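Local structure of cytosolic acyl coenzyme A thioester hydrolase (Mus musculus, 2V1O) at residues R4-D9 with G19-K24; A31-R36 with V82-H87. The protein hydrolyses long-chain acyl-CoAs such as palmitoyl-CoA to free fatty acids and coenzyme A, and is represented here by its N-terminal hotdog domain. One frame throughout, in Å; residues are numbered along the deposited sequence.

Contact 1. Residues R4-D9 with G19-K24; sequences RIMRPD and GGTILK. With COA (coenzyme A), chain J.
Thr-21 meets Arg-4 and Met-6 through its methyl group. CG2 of Thr-21 lies 3.5 Å from NH2 of Arg-4, at the edge of the guanidinium and near its plane. The two side chains cross at about a right angle. The methyl also comes within 4.3 Å of the sulfur SD of Met-6. With chi1 at -61°, Thr-21 holds CG2 anti to its backbone N, while OG1 is hydrogen-bonded to the backbone O of Asp-10. Met-6 folds back over Arg-4, so that its CE sits 3.7 Å above the centre of the guanidinium. This is where the end of strand 2-5 in the hotdog domain faces the first turn of the long helix 19-38. No direct hydrogen bond joins the two segments; one water does. It accepts from NH2 of Arg-4 at 3.2 Å and donates to the backbone O of Thr-21 at 2.7 Å. NH1 of Arg-4 forms a salt bridge with Asp-10. Ile-22 continues the apolar part, with its CD1 4.3 Å from SD of Met-6. Its CG1 touches the thiol end of coenzyme A, 3.3 Å from S1P.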
loop_
_atom_site.group_PDB
_atom_site.type_symbol
_atom_site.label_atom_id
_atom_site.label_comp_id
_atom_site.label_asym_id
_atom_site.label_seq_id
_atom_site.Cartn_x
_atom_site.Cartn_y
_atom_site.Cartn_z
ATOM N N ARG A 4 12.426 -5.811 -8.251
ATOM C CA ARG A 4 11.052 -5.355 -8.290
ATOM C C ARG A 4 10.928 -4.344 -9.410
ATOM O O ARG A 4 11.816 -3.501 -9.589
ATOM C CB ARG A 4 10.704 -4.713 -6.942
ATOM C CG ARG A 4 9.402 -3.967 -6.892
ATOM C CD ARG A 4 8.986 -3.679 -5.444
ATOM N NE ARG A 4 9.348 -2.345 -4.952
ATOM C CZ ARG A 4 8.792 -1.205 -5.370
ATOM N NH1 ARG A 4 7.867 -1.211 -6.326
ATOM N NH2 ARG A 4 9.172 -0.046 -4.834
ATOM N N ILE A 5 9.839 -4.444 -10.166
ATOM C CA ILE A 5 9.545 -3.487 -11.225
ATOM C C ILE A 5 9.033 -2.191 -10.595
ATOM O O ILE A 5 8.264 -2.214 -9.625
ATOM C CB ILE A 5 8.534 -4.045 -12.270
ATOM C CG1 ILE A 5 8.550 -3.198 -13.553
ATOM C CG2 ILE A 5 7.122 -4.158 -11.685
ATOM C CD1 ILE A 5 8.206 -3.995 -14.815
ATOM N N MET A 6 9.467 -1.073 -11.152
ATOM C CA MET A 6 9.082 0.236 -10.637
ATOM C C MET A 6 7.679 0.586 -11.121
ATOM O O MET A 6 7.371 0.435 -12.306
ATOM C CB MET A 6 10.106 1.287 -11.052
ATOM C CG MET A 6 11.503 1.057 -10.472
ATOM S SD MET A 6 11.594 1.312 -8.679
ATOM C CE MET A 6 11.214 -0.347 -8.102
ATOM N N ARG A 7 6.843 1.038 -10.180
ATOM C CA ARG A 7 5.417 1.295 -10.408
ATOM C C ARG A 7 5.155 2.808 -10.369
ATOM O O ARG A 7 5.992 3.556 -9.866
ATOM C CB ARG A 7 4.584 0.594 -9.318
ATOM C CG ARG A 7 4.804 -0.917 -9.214
ATOM C CD ARG A 7 4.401 -1.464 -7.830
ATOM N NE ARG A 7 2.967 -1.734 -7.714
ATOM C CZ ARG A 7 2.397 -2.411 -6.711
ATOM N NH1 ARG A 7 3.133 -2.912 -5.722
ATOM N NH2 ARG A 7 1.083 -2.600 -6.701
ATOM N N PRO A 8 4.000 3.268 -10.896
ATOM C CA PRO A 8 3.695 4.708 -10.879
ATOM C C PRO A 8 3.833 5.390 -9.509
ATOM O O PRO A 8 4.314 6.528 -9.441
ATOM C CB PRO A 8 2.243 4.752 -11.361
ATOM C CG PRO A 8 2.164 3.591 -12.297
ATOM C CD PRO A 8 2.945 2.512 -11.593
ATOM N N ASP A 9 3.437 4.704 -8.436
ATOM C CA ASP A 9 3.535 5.292 -7.092
ATOM C C ASP A 9 4.974 5.418 -6.575
ATOM O O ASP A 9 5.220 6.113 -5.590
ATOM C CB ASP A 9 2.633 4.572 -6.081
ATOM C CG ASP A 9 1.253 5.240 -5.936
ATOM O OD1 ASP A 9 0.749 5.850 -6.898
ATOM O OD2 ASP A 9 0.676 5.169 -4.828
ATOM N N GLY A 19 14.035 9.028 -4.868
ATOM C CA GLY A 19 15.127 8.560 -4.011
ATOM C C GLY A 19 14.626 7.727 -2.836
ATOM O O GLY A 19 15.192 6.681 -2.531
ATOM N N GLY A 20 13.537 8.177 -2.203
ATOM C CA GLY A 20 12.976 7.517 -1.021
ATOM C C GLY A 20 12.589 6.065 -1.277
ATOM O O GLY A 20 12.749 5.217 -0.399
ATOM N N THR A 21 12.080 5.791 -2.479
ATOM C CA THR A 21 11.688 4.433 -2.895
ATOM C C THR A 21 12.887 3.481 -2.855
ATOM O O THR A 21 12.807 2.368 -2.315
ATOM C CB THR A 21 11.098 4.456 -4.325
ATOM O OG1 THR A 21 9.932 5.293 -4.342
ATOM C CG2 THR A 21 10.736 3.041 -4.808
ATOM N N ILE A 22 13.987 3.941 -3.436
ATOM C CA ILE A 22 15.236 3.186 -3.492
ATOM C C ILE A 22 15.871 3.048 -2.097
ATOM O O ILE A 22 16.361 1.973 -1.729
ATOM C CB ILE A 22 16.205 3.800 -4.528
ATOM C CG1 ILE A 22 15.559 3.827 -5.932
ATOM C CG2 ILE A 22 17.569 3.051 -4.552
ATOM C CD1 ILE A 22 15.120 2.461 -6.493
ATOM N N LEU A 23 15.845 4.125 -1.319
ATOM C CA LEU A 23 16.351 4.070 0.061
ATOM C C LEU A 23 15.633 2.989 0.863
ATOM O O LEU A 23 16.266 2.218 1.602
ATOM C CB LEU A 23 16.221 5.433 0.745
ATOM C CG LEU A 23 17.209 6.517 0.294
ATOM C CD1 LEU A 23 16.838 7.860 0.898
ATOM C CD2 LEU A 23 18.660 6.151 0.637
ATOM N N LYS A 24 14.313 2.932 0.710
ATOM C CA LYS A 24 13.518 1.900 1.356
ATOM C C LYS A 24 13.971 0.477 0.944
ATOM O O LYS A 24 14.141 -0.395 1.809
ATOM C CB LYS A 24 12.030 2.116 1.080
ATOM C CG LYS A 24 11.140 1.115 1.790
ATOM C CD LYS A 24 9.716 1.656 1.918
ATOM C CE LYS A 24 8.670 0.588 1.647
ATOM N NZ LYS A 24 8.640 -0.508 2.659
HETATM N N1A COA J . 25.720 15.347 -4.566
HETATM C C2A COA J . 25.527 16.712 -4.476
HETATM N N3A COA J . 25.544 17.484 -5.622
HETATM C C4A COA J . 25.748 16.905 -6.839
HETATM C C5A COA J . 25.939 15.528 -6.955
HETATM C C6A COA J . 25.920 14.743 -5.802
HETATM N N6A COA J . 26.001 13.413 -5.886
HETATM N N7A COA J . 26.119 15.236 -8.268
HETATM C C8A COA J . 26.044 16.385 -8.977
HETATM N N9A COA J . 25.823 17.428 -8.105
HETATM C C1B COA J . 25.469 18.809 -8.470
HETATM C C2B COA J . 26.650 19.562 -9.066
HETATM O O2B COA J . 27.537 20.029 -8.078
HETATM C C3B COA J . 25.918 20.673 -9.794
HETATM O O3B COA J . 25.594 21.741 -8.933
HETATM P P3B COA J . 26.479 23.085 -8.924
HETATM O O7A COA J . 27.811 22.747 -8.306
HETATM O O8A COA J . 26.680 23.539 -10.343
HETATM O O9A COA J . 25.758 24.144 -8.131
HETATM C C4B COA J . 24.617 20.022 -10.243
HETATM O O4B COA J . 24.500 18.832 -9.494
HETATM C C5B COA J . 24.620 19.704 -11.735
HETATM O O5B COA J . 25.801 18.995 -12.047
HETATM P P1A COA J . 26.043 18.422 -13.526
HETATM O O1A COA J . 25.532 19.413 -14.528
HETATM O O2A COA J . 27.513 18.124 -13.675
HETATM O O3A COA J . 25.180 17.063 -13.590
HETATM P P2A COA J . 25.755 15.601 -13.257
HETATM O O4A COA J . 26.800 15.642 -12.167
HETATM O O5A COA J . 26.277 14.939 -14.510
HETATM O O6A COA J . 24.438 14.825 -12.756
HETATM C CBP COA J . 22.492 14.429 -11.400
HETATM C CCP COA J . 23.813 15.184 -11.536
HETATM C CDP COA J . 21.969 14.589 -9.968
HETATM C CEP COA J . 21.495 15.077 -12.356
HETATM C CAP COA J . 22.704 12.948 -11.759
HETATM O OAP COA J . 23.704 12.347 -10.966
HETATM C C9P COA J . 21.439 12.145 -11.630
HETATM O O9P COA J . 20.456 12.245 -12.615
HETATM N N8P COA J . 21.312 11.362 -10.564
HETATM C C7P COA J . 20.086 10.631 -10.312
HETATM C C6P COA J . 19.064 11.528 -9.625
HETATM C C5P COA J . 17.829 10.731 -9.293
HETATM O O5P COA J . 17.070 10.358 -10.212
HETATM N N4P COA J . 17.632 10.468 -7.992
HETATM C C3P COA J . 16.812 9.357 -7.527
HETATM C C2P COA J . 17.379 7.992 -7.939
HETATM S S1P COA J . 16.237 6.689 -7.428
HETATM O O HOH W 1 10.526 0.895 -2.058
#

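Contact 2. Residues A31-R36 with V82-H87; sequences AIISTR and VEVQVH
The long helix of the hotdog fold lies against the curved antiparallel sheet, and this contact is one piece of that interface. Residues 31-36 belong to helix 19-38, and residues 82-87 to strand 82-91 in the middle of the sheet. The axes of the two short segments approach to 9.3 Å and run at 147°, nearer antiparallel than perpendicular. Ile-33 and Ser-34 point from the helix toward the strand, and Val-82 and Val-84 point back at them. CG2 of Ile-33 packs against both methyls of Val-84. It lies 3.6 Å from CG1 of Val-84 and 3.8 Å from CG2 of that residue. The torsion of Ile-33 (chi1 -158°) turns its longer branch, CG1, anti to the backbone N and puts CG2 between that N and the carbonyl carbon, where it meets the valine. Ser-34 offers carbon rather than oxygen. Its CB is 4.2 Å from CG1 of Val-82, and the same CB is 4.4 Å from CG2 of Val-84. Its hydroxyl OG is hydrogen-bonded to O of Gly-30 within the helix, which satisfies this polar group in a buried setting. The closest CA pair of the two segments is that of Ser-34 and Val-82, 6.6 Å apart. No hydrogen bond crosses between the segments; every close approach is carbon to carbon. Cys-38 packs on Val-82 and Ile-26 on Val-86, which carries the same helix along the strand in both directions. Glu-83, between the two valines, instead forms a salt bridge with Arg-139 of helix 130-146. A central helix seated on aliphatic residues of a wrapping antiparallel sheet is characteristic of the hotdog fold.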
loop_
_atom_site.group_PDB
_atom_site.type_symbol
_atom_site.label_atom_id
_atom_site.label_comp_id
_atom_site.label_asym_id
_atom_site.label_seq_id
_atom_site.Cartn_x
_atom_site.Cartn_y
_atom_site.Cartn_z
ATOM N N ALA A 31 18.292 -5.115 6.163
ATOM C CA ALA A 31 17.625 -5.671 7.340
ATOM C C ALA A 31 17.623 -7.193 7.287
ATOM O O ALA A 31 17.870 -7.837 8.298
ATOM C CB ALA A 31 16.201 -5.135 7.468
ATOM N N ILE A 32 17.353 -7.756 6.109
ATOM C CA ILE A 32 17.311 -9.218 5.952
ATOM C C ILE A 32 18.681 -9.846 6.208
ATOM O O ILE A 32 18.810 -10.792 7.001
ATOM C CB ILE A 32 16.800 -9.639 4.557
ATOM C CG1 ILE A 32 15.292 -9.387 4.447
ATOM C CG2 ILE A 32 17.128 -11.120 4.275
ATOM C CD1 ILE A 32 14.787 -9.316 2.996
ATOM N N ILE A 33 19.705 -9.304 5.551
ATOM C CA ILE A 33 21.032 -9.928 5.592
ATOM C C ILE A 33 21.628 -9.847 7.007
ATOM O O ILE A 33 22.240 -10.806 7.500
ATOM C CB ILE A 33 21.974 -9.355 4.476
ATOM C CG1 ILE A 33 23.112 -10.342 4.157
ATOM C CG2 ILE A 33 22.473 -7.933 4.828
ATOM C CD1 ILE A 33 23.844 -10.047 2.839
ATOM N N SER A 34 21.398 -8.724 7.682
ATOM C CA SER A 34 21.968 -8.511 9.011
ATOM C C SER A 34 21.239 -9.345 10.080
ATOM O O SER A 34 21.880 -9.961 10.928
ATOM C CB SER A 34 21.991 -7.012 9.355
ATOM O OG SER A 34 20.680 -6.465 9.311
ATOM N N THR A 35 19.905 -9.379 10.024
ATOM C CA THR A 35 19.118 -10.206 10.952
ATOM C C THR A 35 19.484 -11.691 10.819
ATOM O O THR A 35 19.734 -12.357 11.822
ATOM C CB THR A 35 17.601 -9.987 10.769
ATOM O OG1 THR A 35 17.274 -8.636 11.130
ATOM C CG2 THR A 35 16.796 -10.957 11.634
ATOM N N ARG A 36 19.542 -12.203 9.586
ATOM C CA ARG A 36 19.929 -13.597 9.361
ATOM C C ARG A 36 21.298 -13.877 9.984
ATOM O O ARG A 36 21.483 -14.849 10.733
ATOM C CB ARG A 36 19.971 -13.914 7.862
ATOM C CG ARG A 36 20.251 -15.397 7.582
ATOM C CD ARG A 36 20.714 -15.634 6.160
ATOM N NE ARG A 36 19.668 -15.402 5.170
ATOM C CZ ARG A 36 19.614 -14.355 4.343
ATOM N NH1 ARG A 36 20.546 -13.410 4.387
ATOM N NH2 ARG A 36 18.615 -14.252 3.471
ATOM N N VAL A 82 27.124 -4.632 12.512
ATOM C CA VAL A 82 27.275 -5.259 11.198
ATOM C C VAL A 82 27.333 -4.173 10.134
ATOM O O VAL A 82 26.457 -3.304 10.082
ATOM C CB VAL A 82 26.057 -6.180 10.875
ATOM C CG1 VAL A 82 26.212 -6.867 9.484
ATOM C CG2 VAL A 82 25.834 -7.211 11.982
ATOM N N GLU A 83 28.358 -4.223 9.286
ATOM C CA GLU A 83 28.438 -3.326 8.142
ATOM C C GLU A 83 27.933 -4.059 6.903
ATOM O O GLU A 83 28.358 -5.185 6.623
ATOM C CB GLU A 83 29.873 -2.837 7.928
ATOM C CG GLU A 83 30.000 -1.779 6.844
ATOM C CD GLU A 83 31.430 -1.614 6.349
ATOM O OE1 GLU A 83 32.071 -2.638 6.030
ATOM O OE2 GLU A 83 31.909 -0.460 6.288
ATOM N N VAL A 84 27.016 -3.419 6.179
ATOM C CA VAL A 84 26.424 -4.009 4.974
ATOM C C VAL A 84 26.602 -3.054 3.801
ATOM O O VAL A 84 26.293 -1.860 3.907
ATOM C CB VAL A 84 24.897 -4.324 5.156
ATOM C CG1 VAL A 84 24.323 -4.957 3.880
ATOM C CG2 VAL A 84 24.635 -5.226 6.391
ATOM N N GLN A 85 27.130 -3.577 2.697
ATOM C CA GLN A 85 27.219 -2.828 1.457
ATOM C C GLN A 85 26.091 -3.262 0.542
ATOM O O GLN A 85 25.869 -4.461 0.334
ATOM C CB GLN A 85 28.563 -3.051 0.771
ATOM C CG GLN A 85 29.731 -2.446 1.522
ATOM C CD GLN A 85 31.055 -2.630 0.804
ATOM O OE1 GLN A 85 31.110 -3.141 -0.319
ATOM N NE2 GLN A 85 32.137 -2.222 1.460
ATOM N N VAL A 86 25.378 -2.280 0.003
ATOM C CA VAL A 86 24.227 -2.553 -0.857
ATOM C C VAL A 86 24.434 -1.915 -2.227
ATOM O O VAL A 86 24.841 -0.747 -2.318
ATOM C CB VAL A 86 22.913 -2.027 -0.230
ATOM C CG1 VAL A 86 21.712 -2.277 -1.175
ATOM C CG2 VAL A 86 22.679 -2.689 1.130
ATOM N N HIS A 87 24.177 -2.692 -3.282
ATOM C CA HIS A 87 24.248 -2.193 -4.667
ATOM C C HIS A 87 22.866 -2.187 -5.283
ATOM O O HIS A 87 22.146 -3.184 -5.206
ATOM C CB HIS A 87 25.158 -3.061 -5.548
ATOM C CG HIS A 87 26.620 -2.851 -5.313
ATOM N ND1 HIS A 87 27.229 -3.147 -4.113
ATOM C CD2 HIS A 87 27.600 -2.395 -6.129
ATOM C CE1 HIS A 87 28.517 -2.869 -4.193
ATOM N NE2 HIS A 87 28.769 -2.414 -5.407
#

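Contacts 1 and 2 use different parts of one helix, 19-38. Contact 1 joins its first turn to the end of strand 2-5, outermost in this chain's sheet, and contact 2 joins a later part to the interior strand 82-91. Their centres are 19 Å apart, and their nearest atoms are about 7 Å apart without touching. Contact 1 lies by the ligand: Gly-19 and Ile-22 line the coenzyme A pocket, and the side chain of Thr-21 is about 9 Å from that of the active-site Asn-12. A second subunit binds the same coenzyme A through Tyr-140 and Ser-78. Contact 2 lies away from the annotated sites, near the centre of the chain, though the side chain of Val-82 is about 9 Å from a bound coenzyme A.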